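Local coordinates for cytosolic iron-sulfur protein assembly protein 1 (Saccharomyces cerevisiae, PDB 2HES) that serves as an essential component of the cytosolic iron-sulfur protein assembly machinery and is required for the maturation of extramitochondrial iron-sulfur proteins, at residues 226-229 with 230-233; 202-205 with 206-209. All coordinates share one frame; numbering follows the deposited sequence.

Contact 1: residues 226-229 with 230-233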
ATOM      1  N   TRP A 226      14.711   4.208  -5.304  1.00 12.89           N
ATOM      2  CA  TRP A 226      15.462   3.224  -6.040  1.00 12.28           C
ATOM      3  C   TRP A 226      15.184   3.464  -7.512  1.00 12.50           C
ATOM      4  O   TRP A 226      14.033   3.743  -7.892  1.00 12.57           O
ATOM      5  CB  TRP A 226      14.929   1.841  -5.673  1.00 13.42           C
ATOM      6  CG  TRP A 226      14.956   1.519  -4.215  1.00 13.49           C
ATOM      7  CD1 TRP A 226      13.941   1.752  -3.279  1.00 15.11           C
ATOM      8  CD2 TRP A 226      15.997   0.815  -3.516  1.00 15.07           C
ATOM      9  NE1 TRP A 226      14.350   1.267  -2.034  1.00 13.54           N
ATOM     10  CE2 TRP A 226      15.580   0.664  -2.171  1.00 16.70           C
ATOM     11  CE3 TRP A 226      17.257   0.284  -3.898  1.00 14.30           C
ATOM     12  CZ2 TRP A 226      16.391   0.030  -1.192  1.00 14.61           C
ATOM     13  CZ3 TRP A 226      18.065  -0.356  -2.900  1.00 15.38           C
ATOM     14  CH2 TRP A 226      17.619  -0.463  -1.586  1.00 13.95           C
ATOM     15  N   LYS A 227      16.183   3.195  -8.342  1.00 13.41           N
ATOM     16  CA  LYS A 227      16.080   3.437  -9.769  1.00 14.87           C
ATOM     17  C   LYS A 227      16.484   2.210 -10.563  1.00 14.09           C
ATOM     18  O   LYS A 227      17.545   1.636 -10.325  1.00 15.17           O
ATOM     19  CB  LYS A 227      17.064   4.521 -10.130  1.00 16.50           C
ATOM     20  CG  LYS A 227      17.217   4.741 -11.672  1.00 18.16           C
ATOM     21  CD  LYS A 227      18.219   5.922 -11.915  1.00 16.41           C
ATOM     22  CE  LYS A 227      17.787   7.255 -11.510  1.00 23.75           C
ATOM     23  NZ  LYS A 227      19.135   7.996 -11.721  1.00 19.95           N
ATOM     24  N   TYR A 228      15.643   1.826 -11.520  1.00 14.27           N
ATOM     25  CA  TYR A 228      15.983   0.744 -12.441  1.00 14.42           C
ATOM     26  C   TYR A 228      17.087   1.179 -13.434  1.00 14.81           C
ATOM     27  O   TYR A 228      17.035   2.286 -13.962  1.00 14.31           O
ATOM     28  CB  TYR A 228      14.714   0.381 -13.194  1.00 15.31           C
ATOM     29  CG  TYR A 228      14.861  -0.518 -14.374  1.00 16.60           C
ATOM     30  CD1 TYR A 228      15.167  -1.853 -14.215  1.00 16.49           C
ATOM     31  CD2 TYR A 228      14.589  -0.055 -15.673  1.00 17.84           C
ATOM     32  CE1 TYR A 228      15.250  -2.716 -15.295  1.00 21.10           C
ATOM     33  CE2 TYR A 228      14.632  -0.935 -16.766  1.00 17.33           C
ATOM     34  CZ  TYR A 228      14.984  -2.253 -16.557  1.00 19.72           C
ATOM     35  OH  TYR A 228      15.086  -3.118 -17.628  1.00 19.58           O
ATOM     36  N   MET A 229      18.058   0.288 -13.664  1.00 15.81           N
ATOM     37  CA  MET A 229      19.258   0.608 -14.438  1.00 16.34           C
ATOM     38  C   MET A 229      19.432  -0.384 -15.592  1.00 17.09           C
ATOM     39  O   MET A 229      20.517  -0.494 -16.152  1.00 17.74           O
ATOM     40  CB  MET A 229      20.506   0.611 -13.508  1.00 15.31           C
ATOM     41  CG  MET A 229      20.518   1.654 -12.382  1.00 16.11           C
ATOM     42  SD  MET A 229      20.680   3.298 -13.042  1.00 19.05           S
ATOM     43  CE  MET A 229      22.396   3.294 -13.576  1.00 14.56           C
ATOM     44  N   GLY A 230      18.345  -1.064 -15.961  1.00 17.47           N
ATOM     45  CA  GLY A 230      18.266  -1.936 -17.140  1.00 17.72           C
ATOM     46  C   GLY A 230      18.405  -3.403 -16.758  1.00 18.30           C
ATOM     47  O   GLY A 230      18.752  -3.738 -15.614  1.00 17.06           O
ATOM     48  N   ASP A 231      18.128  -4.273 -17.719  1.00 19.51           N
ATOM     49  CA  ASP A 231      18.237  -5.717 -17.489  1.00 22.65           C
ATOM     50  C   ASP A 231      19.682  -6.171 -17.625  1.00 25.16           C
ATOM     51  O   ASP A 231      20.446  -5.548 -18.365  1.00 25.16           O
ATOM     52  CB  ASP A 231      17.367  -6.440 -18.498  1.00 22.96           C
ATOM     53  CG  ASP A 231      15.891  -6.366 -18.151  1.00 25.86           C
ATOM     54  OD1 ASP A 231      15.481  -5.624 -17.234  1.00 23.16           O
ATOM     55  OD2 ASP A 231      15.106  -7.054 -18.832  1.00 31.64           O
ATOM     56  N   ASP A 232      20.070  -7.210 -16.875  1.00 26.24           N
ATOM     57  CA  ASP A 232      21.371  -7.794 -17.038  1.00 28.82           C
ATOM     58  C   ASP A 232      21.279  -8.900 -18.092  1.00 29.76           C
ATOM     59  O   ASP A 232      20.231  -9.111 -18.711  1.00 29.65           O
ATOM     60  CB  ASP A 232      21.960  -8.251 -15.687  1.00 29.37           C
ATOM     61  CG  ASP A 232      21.306  -9.526 -15.144  1.00 29.17           C
ATOM     62  OD1 ASP A 232      20.445 -10.113 -15.845  1.00 26.56           O
ATOM     63  OD2 ASP A 232      21.664  -9.897 -13.997  1.00 32.16           O
ATOM     64  N   GLU A 233      22.389  -9.590 -18.309  1.00 33.41           N
ATOM     65  CA  GLU A 233      22.461 -10.615 -19.359  1.00 35.36           C
ATOM     66  C   GLU A 233      21.499 -11.788 -19.128  1.00 36.96           C
ATOM     67  O   GLU A 233      21.106 -12.502 -20.088  1.00 37.96           O
ATOM     68  CB  GLU A 233      23.902 -11.107 -19.502  1.00 34.89           C
TER
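Y228 reaches forward along its own strand and donates a hydrogen bond from its phenol OH to OD1 of D231, 2.6 Å away. The bond enters the carboxylate from above its plane, 58° out of it, whereas on the tyrosine side the acceptor oxygen lies at the ring edge and in the ring plane; the planes of ring and carboxylate stand 82° apart. The nearby acid of D235 would probably raise the cost of charge on D231, which the tyrosine's bond may partly offset.

The backbone of G230 covers one face of the ring. With CG anti to the backbone N (chi1 169°), the phenol is laid over the glycine two positions on: CA of G230 makes a CH-pi contact, 3.8 Å from the centroid of the Y228 ring, and N of G230 also lies over that face. Cutting the tyrosine back to an alanine is likely to leave OD1 of D231 without its phenol donor and to bare the backbone of G230.

F212 also meets the tyrosine ring. The arrangement belongs to the last residues of strand 223-231, third in a four-stranded WD40 propeller blade, at the protein surface, where the chain runs into the turn toward strand 237-244.

Contact 2: residues 202-205 with 206-209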
ATOM      1  N   SER A 202       6.676  -0.603   3.496  1.00 16.66           N
ATOM      2  CA  SER A 202       5.890  -0.356   2.258  1.00 15.55           C
ATOM      3  C   SER A 202       6.756   0.238   1.196  1.00 15.46           C
ATOM      4  O   SER A 202       7.844   0.751   1.473  1.00 15.31           O
ATOM      5  CB  SER A 202       4.697   0.563   2.520  1.00 16.94           C
ATOM      6  OG  SER A 202       5.148   1.888   2.691  1.00 17.24           O
ATOM      7  N   SER A 203       6.265   0.155  -0.028  1.00 14.98           N
ATOM      8  CA  SER A 203       6.911   0.842  -1.155  1.00 15.69           C
ATOM      9  C   SER A 203       5.843   1.354  -2.112  1.00 14.35           C
ATOM     10  O   SER A 203       4.623   1.010  -1.985  1.00 14.50           O
ATOM     11  CB  SER A 203       7.840  -0.119  -1.874  1.00 17.17           C
ATOM     12  OG  SER A 203       7.130  -1.073  -2.636  1.00 18.66           O
ATOM     13  N   ASP A 204       6.247   2.182  -3.075  1.00 14.26           N
ATOM     14  CA  ASP A 204       5.267   2.658  -4.110  1.00 14.65           C
ATOM     15  C   ASP A 204       6.075   3.026  -5.323  1.00 15.14           C
ATOM     16  O   ASP A 204       7.165   3.597  -5.175  1.00 14.98           O
ATOM     17  CB  ASP A 204       4.473   3.873  -3.626  1.00 15.59           C
ATOM     18  CG  ASP A 204       3.160   4.093  -4.405  1.00 17.52           C
ATOM     19  OD1 ASP A 204       2.826   3.270  -5.286  1.00 17.97           O
ATOM     20  OD2 ASP A 204       2.477   5.096  -4.118  1.00 18.99           O
ATOM     21  N   PHE A 205       5.550   2.719  -6.511  1.00 15.51           N
ATOM     22  CA  PHE A 205       6.273   3.081  -7.764  1.00 15.16           C
ATOM     23  C   PHE A 205       6.084   4.534  -8.198  1.00 16.31           C
ATOM     24  O   PHE A 205       5.067   5.122  -7.934  1.00 16.63           O
ATOM     25  CB  PHE A 205       5.824   2.201  -8.924  1.00 15.58           C
ATOM     26  CG  PHE A 205       6.296   0.792  -8.831  1.00 13.45           C
ATOM     27  CD1 PHE A 205       7.531   0.421  -9.413  1.00 12.07           C
ATOM     28  CD2 PHE A 205       5.538  -0.176  -8.169  1.00 15.52           C
ATOM     29  CE1 PHE A 205       7.989  -0.866  -9.360  1.00 16.97           C
ATOM     30  CE2 PHE A 205       6.012  -1.518  -8.093  1.00 13.60           C
ATOM     31  CZ  PHE A 205       7.238  -1.845  -8.710  1.00 14.37           C
ATOM     32  N   ASP A 206       7.115   5.079  -8.862  1.00 16.39           N
ATOM     33  CA  ASP A 206       7.081   6.394  -9.465  1.00 15.73           C
ATOM     34  C   ASP A 206       5.982   6.325 -10.496  1.00 15.72           C
ATOM     35  O   ASP A 206       5.838   5.290 -11.177  1.00 16.42           O
ATOM     36  CB  ASP A 206       8.431   6.647 -10.170  1.00 15.35           C
ATOM     37  CG  ASP A 206       8.603   8.107 -10.706  1.00 16.44           C
ATOM     38  OD1 ASP A 206       7.636   8.955 -10.703  1.00 17.37           O
ATOM     39  OD2 ASP A 206       9.771   8.360 -11.108  1.00 17.48           O
ATOM     40  N   LYS A 207       5.207   7.399 -10.617  1.00 15.66           N
ATOM     41  CA  LYS A 207       4.149   7.446 -11.655  1.00 16.43           C
ATOM     42  C   LYS A 207       4.597   8.118 -12.950  1.00 17.87           C
ATOM     43  O   LYS A 207       3.847   8.144 -13.933  1.00 17.54           O
ATOM     44  CB  LYS A 207       2.871   8.096 -11.102  1.00 17.00           C
ATOM     45  CG  LYS A 207       2.455   7.528  -9.766  1.00 16.04           C
ATOM     46  CD  LYS A 207       2.221   5.985  -9.805  1.00 16.86           C
ATOM     47  CE  LYS A 207       1.508   5.459  -8.547  1.00 17.09           C
ATOM     48  NZ  LYS A 207       2.346   5.532  -7.308  1.00 16.90           N
ATOM     49  N   THR A 208       5.839   8.603 -12.989  1.00 17.57           N
ATOM     50  CA  THR A 208       6.434   9.160 -14.220  1.00 17.30           C
ATOM     51  C   THR A 208       6.452   8.119 -15.313  1.00 16.97           C
ATOM     52  O   THR A 208       6.839   6.975 -15.084  1.00 17.27           O
ATOM     53  CB  THR A 208       7.911   9.650 -13.949  1.00 18.66           C
ATOM     54  OG1 THR A 208       7.939  10.572 -12.860  1.00 19.87           O
ATOM     55  CG2 THR A 208       8.496  10.333 -15.184  1.00 19.62           C
ATOM     56  N   GLU A 209       6.036   8.501 -16.533  1.00 17.99           N
ATOM     57  CA  GLU A 209       6.101   7.561 -17.658  1.00 18.39           C
ATOM     58  C   GLU A 209       7.554   7.119 -17.888  1.00 17.97           C
ATOM     59  O   GLU A 209       8.456   7.849 -17.540  1.00 19.60           O
ATOM     60  CB  GLU A 209       5.566   8.222 -18.940  1.00 19.46           C
ATOM     61  CG  GLU A 209       4.021   8.544 -18.860  1.00 23.25           C
ATOM     62  CD  GLU A 209       3.107   7.303 -18.894  1.00 29.15           C
ATOM     63  OE1 GLU A 209       3.631   6.171 -18.896  1.00 34.10           O
ATOM     64  OE2 GLU A 209       1.837   7.437 -18.923  1.00 33.25           O
TER
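K207 folds back toward the strand it has just left, its chain bent at chi2 and again at chi4, so that NZ comes to the end of D204 while the two side chains cross at about a right angle. NZ of K207 forms a salt bridge with OD1 of D204 at 3.1 Å, weak as a hydrogen bond. It grips the main chain more firmly: NZ of K207 stands 2.8 Å from the carbonyl O of F205, in the carbonyl plane, with a C=O...N angle of 159°. W258 supplies the strongest polar partners of both charged groups, its O accepting from the lysine and its N donating to D204 OD2.

D206 instead bonds to T208. Its OD1 takes two bonds from the same face of the carboxylate, from OG1 of T208 at 2.7 Å and from N of T208 at 2.9 Å, the latter forming an Asx turn; OD2 is paired with R213.

The F205 ring packs on L167, A169 and L214 and meets H162 edge to face. Strand 200-205, an outermost strand of its sheet, pairs with 213-218, and its side chains pack on 156-161 and 167-172 of the preceding blade, while W258 ends strand 253-258 of the next.

How the contacts relate
Both contacts belong to one blade of the seven-bladed propeller, the antiparallel sheet 200-205, 213-218, 223-231, 237-244, and to WD repeat 5. Contact 2 comes first along the chain, at the end of the first strand and in the loop leading to 213-218; contact 1 follows on the third strand and in the turn toward the fourth. Their centres are about 15 Å apart and their nearest atoms about 7 Å, without touching. Contact 2 is buried, its centre about 11 Å from that of the chain, whereas contact 1 lies at the surface, about 23 Å out. Contact 2 thus ties the blade's first strand to the adjoining blades, while contact 1 shapes the approach to the outer turn.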